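Local coordinates for beta-L-arabinobiosidase (Bacteroides thetaiotaomicron, PDB 5MQR), which hydrolyses glycosidic bonds in complex plant pectin as a gut-bacterial glycoside hydrolase, with arabinofuranosidase activity and possibly sialidase-like activity as well, at residues Gly69-Pro78 / Gln90-Glu98; Asp729-Arg737 / Phe770-Glu781. One frame throughout, in Å; residues are numbered along the deposited sequence.

Contact 1: residues Gly69-Pro78 / Gln90-Glu98; sequences GNGWTYNHQP and QYLADPSDE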
loop_
_atom_site.group_PDB
_atom_site.type_symbol
_atom_site.label_atom_id
_atom_site.label_comp_id
_atom_site.label_asym_id
_atom_site.label_seq_id
_atom_site.Cartn_x
_atom_site.Cartn_y
_atom_site.Cartn_z
ATOM N N GLY A 69 21.009 7.987 -34.681
ATOM C CA GLY A 69 20.894 7.087 -35.819
ATOM C C GLY A 69 21.172 7.750 -37.149
ATOM O O GLY A 69 20.653 7.312 -38.181
ATOM N N ASN A 70 22.025 8.784 -37.124
ATOM C CA ASN A 70 22.453 9.539 -38.319
ATOM C C ASN A 70 21.308 10.141 -39.123
ATOM O O ASN A 70 21.277 10.057 -40.346
ATOM C CB ASN A 70 23.401 8.701 -39.191
ATOM C CG ASN A 70 24.733 8.455 -38.502
ATOM O OD1 ASN A 70 25.047 7.308 -38.154
ATOM N ND2 ASN A 70 25.519 9.548 -38.256
ATOM N N GLY A 71 20.366 10.741 -38.397
ATOM C CA GLY A 71 19.344 11.600 -38.994
ATOM C C GLY A 71 18.103 10.930 -39.520
ATOM O O GLY A 71 17.263 11.593 -40.127
ATOM N N TRP A 72 17.956 9.635 -39.284
ATOM C CA TRP A 72 16.745 8.935 -39.713
ATOM C C TRP A 72 15.590 9.323 -38.761
ATOM O O TRP A 72 15.778 9.382 -37.536
ATOM C CB TRP A 72 17.000 7.433 -39.741
ATOM C CG TRP A 72 17.969 6.997 -40.802
ATOM C CD1 TRP A 72 18.989 7.723 -41.320
ATOM C CD2 TRP A 72 18.027 5.722 -41.447
ATOM N NE1 TRP A 72 19.662 7.002 -42.264
ATOM C CE2 TRP A 72 19.090 5.768 -42.366
ATOM C CE3 TRP A 72 17.271 4.559 -41.362
ATOM C CZ2 TRP A 72 19.413 4.691 -43.197
ATOM C CZ3 TRP A 72 17.583 3.501 -42.192
ATOM C CH2 TRP A 72 18.644 3.570 -43.090
ATOM N N THR A 73 14.424 9.643 -39.332
ATOM C CA THR A 73 13.299 10.183 -38.561
ATOM C C THR A 73 12.058 9.288 -38.455
ATOM O O THR A 73 11.098 9.688 -37.810
ATOM C CB THR A 73 12.867 11.561 -39.076
ATOM O OG1 THR A 73 12.304 11.426 -40.377
ATOM C CG2 THR A 73 14.069 12.514 -39.106
ATOM N N TYR A 74 12.085 8.109 -39.077
ATOM C CA TYR A 74 11.160 7.025 -38.780
ATOM C C TYR A 74 11.898 6.008 -37.933
ATOM O O TYR A 74 12.799 5.337 -38.420
ATOM C CB TYR A 74 10.624 6.350 -40.051
ATOM C CG TYR A 74 9.727 5.156 -39.754
ATOM C CD1 TYR A 74 8.394 5.338 -39.436
ATOM C CD2 TYR A 74 10.221 3.855 -39.782
ATOM C CE1 TYR A 74 7.568 4.264 -39.162
ATOM C CE2 TYR A 74 9.407 2.771 -39.502
ATOM C CZ TYR A 74 8.081 2.982 -39.186
ATOM O OH TYR A 74 7.264 1.914 -38.905
ATOM N N ASN A 75 11.501 5.903 -36.663
ATOM C CA ASN A 75 12.129 5.013 -35.703
ATOM C C ASN A 75 10.995 4.372 -34.897
ATOM O O ASN A 75 10.180 5.100 -34.319
ATOM C CB ASN A 75 13.069 5.794 -34.774
ATOM C CG ASN A 75 14.164 6.570 -35.525
ATOM O OD1 ASN A 75 15.152 5.983 -35.986
ATOM N ND2 ASN A 75 13.988 7.901 -35.639
ATOM N N HIS A 76 10.936 3.031 -34.839
ATOM C CA HIS A 76 9.758 2.335 -34.296
ATOM C C HIS A 76 10.079 0.907 -33.860
ATOM O O HIS A 76 11.185 0.411 -34.090
ATOM C CB HIS A 76 8.668 2.336 -35.368
ATOM C CG HIS A 76 7.285 2.051 -34.881
ATOM N ND1 HIS A 76 6.790 2.491 -33.669
ATOM C CD2 HIS A 76 6.258 1.413 -35.492
ATOM C CE1 HIS A 76 5.534 2.123 -33.548
ATOM N NE2 HIS A 76 5.183 1.471 -34.642
ATOM N N GLN A 77 9.112 0.277 -33.188
ATOM C CA GLN A 77 9.108 -1.161 -32.916
ATOM C C GLN A 77 10.296 -1.620 -32.082
ATOM O O GLN A 77 11.148 -2.393 -32.563
ATOM C CB GLN A 77 9.034 -1.930 -34.225
ATOM C CG GLN A 77 8.722 -3.404 -34.033
ATOM C CD GLN A 77 7.501 -3.832 -34.793
ATOM O OE1 GLN A 77 6.574 -4.413 -34.206
ATOM N NE2 GLN A 77 7.456 -3.509 -36.094
ATOM N N PRO A 78 10.376 -1.117 -30.835
ATOM C CA PRO A 78 11.476 -1.534 -29.993
ATOM C C PRO A 78 11.315 -2.945 -29.440
ATOM O O PRO A 78 10.188 -3.423 -29.277
ATOM C CB PRO A 78 11.487 -0.486 -28.870
ATOM C CG PRO A 78 10.076 -0.033 -28.777
ATOM C CD PRO A 78 9.532 -0.103 -30.177
ATOM N N GLN A 90 16.637 -2.822 -29.016
ATOM C CA GLN A 90 16.674 -2.967 -30.476
ATOM C C GLN A 90 15.526 -2.136 -31.027
ATOM O O GLN A 90 14.466 -2.096 -30.414
ATOM C CB GLN A 90 16.452 -4.425 -30.850
ATOM C CG GLN A 90 16.808 -4.774 -32.263
ATOM C CD GLN A 90 16.049 -5.981 -32.828
ATOM O OE1 GLN A 90 14.823 -5.968 -32.897
ATOM N NE2 GLN A 90 16.779 -7.000 -33.276
ATOM N N TYR A 91 15.734 -1.460 -32.154
ATOM C CA TYR A 91 14.655 -0.777 -32.845
ATOM C C TYR A 91 14.929 -0.711 -34.341
ATOM O O TYR A 91 16.053 -0.907 -34.778
ATOM C CB TYR A 91 14.377 0.619 -32.240
ATOM C CG TYR A 91 15.384 1.708 -32.507
ATOM C CD1 TYR A 91 16.475 1.905 -31.654
ATOM C CD2 TYR A 91 15.239 2.561 -33.599
ATOM C CE1 TYR A 91 17.397 2.920 -31.881
ATOM C CE2 TYR A 91 16.164 3.576 -33.847
ATOM C CZ TYR A 91 17.246 3.743 -33.004
ATOM O OH TYR A 91 18.138 4.752 -33.245
ATOM N N LEU A 92 13.889 -0.445 -35.118
ATOM C CA LEU A 92 14.057 -0.330 -36.540
ATOM C C LEU A 92 13.791 1.055 -37.048
ATOM O O LEU A 92 13.115 1.838 -36.418
ATOM C CB LEU A 92 13.251 -1.361 -37.298
ATOM C CG LEU A 92 11.751 -1.349 -37.245
ATOM C CD1 LEU A 92 11.129 -0.498 -38.352
ATOM C CD2 LEU A 92 11.307 -2.828 -37.354
ATOM N N ALA A 93 14.374 1.345 -38.200
ATOM C CA ALA A 93 14.405 2.693 -38.695
ATOM C C ALA A 93 14.457 2.724 -40.208
ATOM O O ALA A 93 15.080 1.876 -40.846
ATOM C CB ALA A 93 15.604 3.443 -38.096
ATOM N N ASP A 94 13.788 3.731 -40.755
ATOM C CA ASP A 94 13.910 4.135 -42.141
ATOM C C ASP A 94 14.211 5.654 -42.105
ATOM O O ASP A 94 13.939 6.337 -41.089
ATOM C CB ASP A 94 12.598 3.900 -42.901
ATOM C CG ASP A 94 12.225 2.390 -43.085
ATOM O OD1 ASP A 94 12.386 1.563 -42.166
ATOM O OD2 ASP A 94 11.702 2.051 -44.166
ATOM N N PRO A 95 14.768 6.201 -43.201
ATOM C CA PRO A 95 15.086 7.626 -43.178
ATOM C C PRO A 95 13.912 8.553 -42.902
ATOM O O PRO A 95 14.116 9.582 -42.254
ATOM C CB PRO A 95 15.672 7.876 -44.570
ATOM C CG PRO A 95 16.379 6.592 -44.846
ATOM C CD PRO A 95 15.418 5.538 -44.344
ATOM N N SER A 96 12.704 8.200 -43.332
ATOM C CA SER A 96 11.575 9.080 -43.034
ATOM C C SER A 96 10.181 8.474 -43.033
ATOM O O SER A 96 9.317 8.970 -42.314
ATOM C CB SER A 96 11.585 10.260 -44.017
ATOM O OG SER A 96 11.509 9.775 -45.341
ATOM N N ASP A 97 9.951 7.455 -43.856
ATOM C CA ASP A 97 8.610 6.943 -44.116
ATOM C C ASP A 97 8.555 5.425 -43.895
ATOM O O ASP A 97 9.465 4.684 -44.291
ATOM C CB ASP A 97 8.219 7.278 -45.546
ATOM C CG ASP A 97 8.064 8.780 -45.776
ATOM O OD1 ASP A 97 9.063 9.485 -46.026
ATOM O OD2 ASP A 97 6.928 9.273 -45.709
ATOM N N GLU A 98 7.493 4.975 -43.244
ATOM C CA GLU A 98 7.228 3.546 -43.054
ATOM C C GLU A 98 7.105 2.876 -44.404
ATOM O O GLU A 98 6.433 3.399 -45.317
ATOM C CB GLU A 98 5.939 3.309 -42.240
ATOM C CG GLU A 98 5.725 1.862 -41.793
ATOM C CD GLU A 98 4.591 1.699 -40.781
ATOM O OE1 GLU A 98 4.759 2.092 -39.611
ATOM O OE2 GLU A 98 3.522 1.189 -41.173
HETATM O O HOH W 1 15.724 11.794 -42.234
HETATM O O HOH W 2 9.632 11.140 -40.717
HETATM O O HOH W 3 17.575 6.449 -35.246
HETATM O O HOH W 4 13.235 -4.007 -33.849
#
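Tyr74 and Asp94 pair through their backbones near the open end of an antiparallel beta hairpin, strands 74-83 and 86-94, the first two strands of a four-stranded propeller blade. The local strand axes run at 149° to each other. Asp94 N reaches Tyr74 O at 3.0 Å, and His76 with Leu92 forms the next hydrogen-bonded pair; Asn75 and Ala93, between them, are a non-hydrogen-bonded pair. Beyond the strands, Thr73 N donates an almost straight bond to Pro95 O at 2.9 Å, and one water bridges Pro95 O to Gly71 O. Pro95 lies over one face of the Trp72 indole, its CD 3.7 Å from the centroid of the six-membered ring, while Ala93 O meets the ring edge. On the side of the sheet bearing Tyr74, His76 and Leu92, the Tyr74 ring leaves with CG anti to the backbone N (chi1 176°), placing one face under Glu98 CA, 3.9 Å above its plane, and its edge at Asp94 N. Asn75 ND2 donates to Trp72 O and, outside the hairpin, to Glu396 O. Lys395 forms a salt bridge with Glu98 OE1, the same oxygen that Tyr74 OH reaches at 2.6 Å, on its anti side and 27° out of the carboxylate plane.

Contact 2: residues Asp729-Arg737 / Phe770-Glu781; sequences DQIIHTWYR and FMLDMTKDLETE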
loop_
_atom_site.group_PDB
_atom_site.type_symbol
_atom_site.label_atom_id
_atom_site.label_comp_id
_atom_site.label_asym_id
_atom_site.label_seq_id
_atom_site.Cartn_x
_atom_site.Cartn_y
_atom_site.Cartn_z
ATOM N N ASP A 729 -6.606 11.947 29.900
ATOM C CA ASP A 729 -5.895 12.735 30.918
ATOM C C ASP A 729 -6.871 13.181 32.029
ATOM O O ASP A 729 -6.631 12.973 33.207
ATOM C CB ASP A 729 -5.279 13.996 30.308
ATOM C CG ASP A 729 -3.978 13.766 29.540
ATOM O OD1 ASP A 729 -3.378 12.671 29.477
ATOM O OD2 ASP A 729 -3.556 14.785 28.977
ATOM N N GLN A 730 -7.978 13.778 31.600
ATOM C CA GLN A 730 -9.002 14.319 32.485
ATOM C C GLN A 730 -9.799 13.244 33.220
ATOM O O GLN A 730 -10.039 13.377 34.423
ATOM C CB GLN A 730 -9.928 15.275 31.710
ATOM C CG GLN A 730 -9.219 16.577 31.340
ATOM C CD GLN A 730 -10.091 17.590 30.623
ATOM O OE1 GLN A 730 -11.290 17.754 30.931
ATOM N NE2 GLN A 730 -9.501 18.285 29.665
ATOM N N ILE A 731 -10.183 12.185 32.500
ATOM C CA ILE A 731 -10.896 11.042 33.079
ATOM C C ILE A 731 -10.162 10.467 34.274
ATOM O O ILE A 731 -10.773 10.224 35.307
ATOM C CB ILE A 731 -11.151 9.928 32.040
ATOM C CG1 ILE A 731 -12.263 10.352 31.075
ATOM C CG2 ILE A 731 -11.549 8.613 32.699
ATOM C CD1 ILE A 731 -12.184 9.646 29.725
ATOM N N ILE A 732 -8.871 10.225 34.106
ATOM C CA ILE A 732 -8.007 9.765 35.178
ATOM C C ILE A 732 -7.887 10.828 36.278
ATOM O O ILE A 732 -8.107 10.513 37.456
ATOM C CB ILE A 732 -6.617 9.333 34.635
ATOM C CG1 ILE A 732 -6.783 8.053 33.814
ATOM C CG2 ILE A 732 -5.601 9.102 35.760
ATOM C CD1 ILE A 732 -5.588 7.726 32.965
ATOM N N HIS A 733 -7.566 12.071 35.923
ATOM C CA HIS A 733 -7.423 13.103 36.961
ATOM C C HIS A 733 -8.727 13.308 37.733
ATOM O O HIS A 733 -8.695 13.536 38.923
ATOM C CB HIS A 733 -6.884 14.421 36.402
ATOM C CG HIS A 733 -5.434 14.361 36.004
ATOM N ND1 HIS A 733 -4.843 15.306 35.186
ATOM C CD2 HIS A 733 -4.470 13.448 36.279
ATOM C CE1 HIS A 733 -3.577 14.981 34.983
ATOM N NE2 HIS A 733 -3.326 13.863 35.641
ATOM N N THR A 734 -9.865 13.161 37.065
ATOM C CA THR A 734 -11.165 13.268 37.719
ATOM C C THR A 734 -11.336 12.205 38.830
ATOM O O THR A 734 -11.779 12.535 39.929
ATOM C CB THR A 734 -12.282 13.159 36.673
ATOM O OG1 THR A 734 -12.262 14.323 35.836
ATOM C CG2 THR A 734 -13.637 13.016 37.322
ATOM N N TRP A 735 -10.971 10.951 38.537
ATOM C CA TRP A 735 -11.002 9.887 39.544
ATOM C C TRP A 735 -10.092 10.189 40.725
ATOM O O TRP A 735 -10.504 9.971 41.867
ATOM C CB TRP A 735 -10.649 8.499 38.969
ATOM C CG TRP A 735 -11.784 7.798 38.349
ATOM C CD1 TRP A 735 -11.939 7.507 37.029
ATOM C CD2 TRP A 735 -12.952 7.302 39.010
ATOM N NE1 TRP A 735 -13.125 6.856 36.823
ATOM C CE2 TRP A 735 -13.778 6.732 38.023
ATOM C CE3 TRP A 735 -13.378 7.285 40.334
ATOM C CZ2 TRP A 735 -15.002 6.134 38.329
ATOM C CZ3 TRP A 735 -14.600 6.705 40.635
ATOM C CH2 TRP A 735 -15.384 6.122 39.640
ATOM N N TYR A 736 -8.884 10.687 40.465
ATOM C CA TYR A 736 -7.863 10.796 41.533
ATOM C C TYR A 736 -7.790 12.158 42.223
ATOM O O TYR A 736 -7.282 12.256 43.343
ATOM C CB TYR A 736 -6.485 10.384 41.012
ATOM C CG TYR A 736 -6.389 8.896 40.774
ATOM C CD1 TYR A 736 -6.740 8.340 39.547
ATOM C CD2 TYR A 736 -5.959 8.034 41.783
ATOM C CE1 TYR A 736 -6.665 6.965 39.327
ATOM C CE2 TYR A 736 -5.887 6.662 41.575
ATOM C CZ TYR A 736 -6.228 6.132 40.343
ATOM O OH TYR A 736 -6.157 4.785 40.130
ATOM N N ARG A 737 -8.274 13.201 41.555
ATOM C CA ARG A 737 -8.197 14.561 42.083
ATOM C C ARG A 737 -9.510 15.325 42.010
ATOM O O ARG A 737 -9.553 16.499 42.340
ATOM C CB ARG A 737 -7.116 15.320 41.323
ATOM C CG ARG A 737 -5.733 14.727 41.535
ATOM C CD ARG A 737 -4.812 15.032 40.390
ATOM N NE ARG A 737 -3.570 14.273 40.505
ATOM C CZ ARG A 737 -2.485 14.466 39.757
ATOM N NH1 ARG A 737 -2.469 15.389 38.808
ATOM N NH2 ARG A 737 -1.404 13.724 39.969
ATOM N N PHE A 770 2.961 12.811 32.341
ATOM C CA PHE A 770 1.662 12.422 32.871
ATOM C C PHE A 770 1.793 11.252 33.883
ATOM O O PHE A 770 1.248 11.329 34.998
ATOM C CB PHE A 770 0.679 12.044 31.746
ATOM C CG PHE A 770 -0.659 11.603 32.260
ATOM C CD1 PHE A 770 -0.870 10.275 32.652
ATOM C CD2 PHE A 770 -1.687 12.526 32.427
ATOM C CE1 PHE A 770 -2.096 9.881 33.177
ATOM C CE2 PHE A 770 -2.913 12.129 32.931
ATOM C CZ PHE A 770 -3.113 10.805 33.309
HETATM N N MSE A 771 2.499 10.191 33.468
HETATM C CA MSE A 771 2.739 8.998 34.278
HETATM C C MSE A 771 3.501 9.367 35.536
HETATM O O MSE A 771 3.065 9.013 36.609
HETATM C CB MSE A 771 3.447 7.928 33.446
HETATM C CG MSE A 771 3.750 6.595 34.145
HETATM SE SE MSE A 771 5.470 6.768 35.112
HETATM C CE MSE A 771 6.675 6.880 33.548
ATOM N N LEU A 772 4.617 10.087 35.432
ATOM C CA LEU A 772 5.431 10.453 36.614
ATOM C C LEU A 772 4.618 11.254 37.632
ATOM O O LEU A 772 4.705 11.004 38.853
ATOM C CB LEU A 772 6.693 11.230 36.222
ATOM C CG LEU A 772 7.769 10.479 35.397
ATOM C CD1 LEU A 772 8.881 11.402 34.897
ATOM C CD2 LEU A 772 8.382 9.346 36.201
ATOM N N ASP A 773 3.798 12.178 37.125
ATOM C CA ASP A 773 2.923 13.003 37.972
ATOM C C ASP A 773 1.789 12.226 38.685
ATOM O O ASP A 773 1.282 12.697 39.685
ATOM C CB ASP A 773 2.352 14.173 37.146
ATOM C CG ASP A 773 1.392 15.046 37.937
ATOM O OD1 ASP A 773 1.846 15.888 38.748
ATOM O OD2 ASP A 773 0.171 14.854 37.749
HETATM N N MSE A 774 1.403 11.061 38.161
HETATM C CA MSE A 774 0.353 10.197 38.754
HETATM C C MSE A 774 0.858 9.182 39.773
HETATM O O MSE A 774 0.063 8.520 40.437
HETATM C CB MSE A 774 -0.390 9.430 37.635
HETATM C CG MSE A 774 -1.584 10.209 37.087
HETATM SE SE MSE A 774 -2.970 10.526 38.443
HETATM C CE MSE A 774 -3.443 8.646 38.837
ATOM N N THR A 775 2.182 9.063 39.896
ATOM C CA THR A 775 2.843 8.039 40.726
ATOM C C THR A 775 2.408 8.090 42.212
ATOM O O THR A 775 2.003 7.066 42.759
ATOM C CB THR A 775 4.389 8.112 40.490
ATOM O OG1 THR A 775 4.700 7.399 39.275
ATOM C CG2 THR A 775 5.186 7.564 41.584
ATOM N N LYS A 776 2.464 9.261 42.841
ATOM C CA LYS A 776 2.053 9.391 44.241
ATOM C C LYS A 776 0.599 9.003 44.466
ATOM O O LYS A 776 0.304 8.294 45.418
ATOM C CB LYS A 776 2.281 10.809 44.766
ATOM C CG LYS A 776 3.750 11.150 44.918
ATOM C CD LYS A 776 3.950 12.480 45.648
ATOM C CE LYS A 776 5.290 13.120 45.300
ATOM N NZ LYS A 776 5.822 13.874 46.477
ATOM N N ASP A 777 -0.277 9.442 43.560
ATOM C CA ASP A 777 -1.701 9.129 43.616
ATOM C C ASP A 777 -1.938 7.628 43.585
ATOM O O ASP A 777 -2.816 7.126 44.303
ATOM C CB ASP A 777 -2.480 9.738 42.456
ATOM C CG ASP A 777 -2.309 11.231 42.346
ATOM O OD1 ASP A 777 -1.198 11.666 41.909
ATOM O OD2 ASP A 777 -3.284 11.959 42.660
ATOM N N LEU A 778 -1.162 6.922 42.754
ATOM C CA LEU A 778 -1.254 5.466 42.660
ATOM C C LEU A 778 -0.707 4.746 43.883
ATOM O O LEU A 778 -1.248 3.697 44.260
ATOM C CB LEU A 778 -0.587 4.943 41.401
ATOM C CG LEU A 778 -1.246 5.403 40.097
ATOM C CD1 LEU A 778 -0.330 5.011 38.943
ATOM C CD2 LEU A 778 -2.661 4.860 39.936
ATOM N N GLU A 779 0.327 5.304 44.516
ATOM C CA GLU A 779 0.862 4.737 45.780
ATOM C C GLU A 779 -0.140 4.871 46.896
ATOM O O GLU A 779 -0.341 3.928 47.651
ATOM C CB GLU A 779 2.168 5.416 46.241
ATOM C CG GLU A 779 3.347 5.229 45.316
ATOM C CD GLU A 779 4.545 6.076 45.735
ATOM O OE1 GLU A 779 5.094 5.788 46.809
ATOM O OE2 GLU A 779 4.929 7.009 44.973
ATOM N N THR A 780 -0.741 6.052 47.014
ATOM C CA THR A 780 -1.807 6.269 47.984
ATOM C C THR A 780 -2.944 5.248 47.776
ATOM O O THR A 780 -3.421 4.653 48.738
ATOM C CB THR A 780 -2.366 7.713 47.911
ATOM O OG1 THR A 780 -1.301 8.637 48.143
ATOM C CG2 THR A 780 -3.517 7.944 48.965
ATOM N N GLU A 781 -3.359 5.045 46.522
ATOM C CA GLU A 781 -4.373 4.026 46.229
ATOM C C GLU A 781 -3.933 2.626 46.701
ATOM O O GLU A 781 -4.695 1.934 47.411
ATOM C CB GLU A 781 -4.704 3.998 44.739
ATOM C CG GLU A 781 -5.739 2.960 44.345
ATOM C CD GLU A 781 -6.045 2.965 42.859
ATOM O OE1 GLU A 781 -5.197 3.422 42.054
ATOM O OE2 GLU A 781 -7.143 2.473 42.504
HETATM O O HOH W 5 -0.667 13.293 35.812
#
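The helical segments holding Tyr736 and Met774 run in roughly the same direction, their axes inclined by 38° and 11.0 Å apart at closest approach, a wide spacing filled by large side chains. Segment 770-781 is kinked where the amides of Lys776 and Asp777 lack a bond to the preceding turn. Packing is knobs-into-holes: Tyr736 sits among Met774, Asp777, Leu778 and Glu781, and Met774, a selenomethionine here, among Ile732, His733, Tyr736 and Arg737. The Met774 chain bends at chi2 and chi3 (-63° and -62°), which brings CE over the Tyr736 face, 3.5 Å from the centroid, in a CH-pi contact, with SE farther off and oblique to the same ring; SE meets the His733 ring at its edge. Phe770 turns CZ toward Ile732 CG2 at 3.9 Å, and its ring lies nearly parallel to that of His733 but slid aside, with little overlap. One water joins His733 NE2, Phe770 O and Asp773 OD2.

Arg737 stretches from CG to NE and spreads its guanidinium between two carboxylates. It grips Asp777 side-on, Arg737 NH2 to Asp777 OD1 at 2.8 Å and Arg737 NE to Asp777 OD2 at 3.2 Å, both nearly straight. Asp773 is met end-on, Arg737 NH1 and NH2 each 2.9 Å from Asp773 OD2. Deeper in, Tyr736 OH donates to Glu781 OE1 at 2.5 Å, while Ser752 and Asn754 bind OE2. Two acids one helical turn apart thus fix the guanidinium's rotation, and the arginine's charge probably keeps both ionised and offsets their mutual repulsion, joining these two helices of the glycoside hydrolase domain by ionic bonds beside an apolar core.

Overall arrangement
Contact 1 and contact 2 belong to different parts of the chain, the N-terminal beta propeller and the MGH1-like glycoside hydrolase domain. They lie on opposite sides of the chain's centre, their own centres about 79 Å apart and their nearest atoms about 61 Å apart, so they share no element. Contact 1 is the more buried: 14 of its 18 touching residues are buried, against 5 of 11 in contact 2. Sequence-adjacent strands there are zipped mainly by backbone hydrogen bonds. Contact 2 joins helices separated by another helix and is bridged mainly by side chains, with the arginine-aspartate network on its more exposed side. Each nevertheless includes a tyrosine hydroxyl bonded to a glutamate.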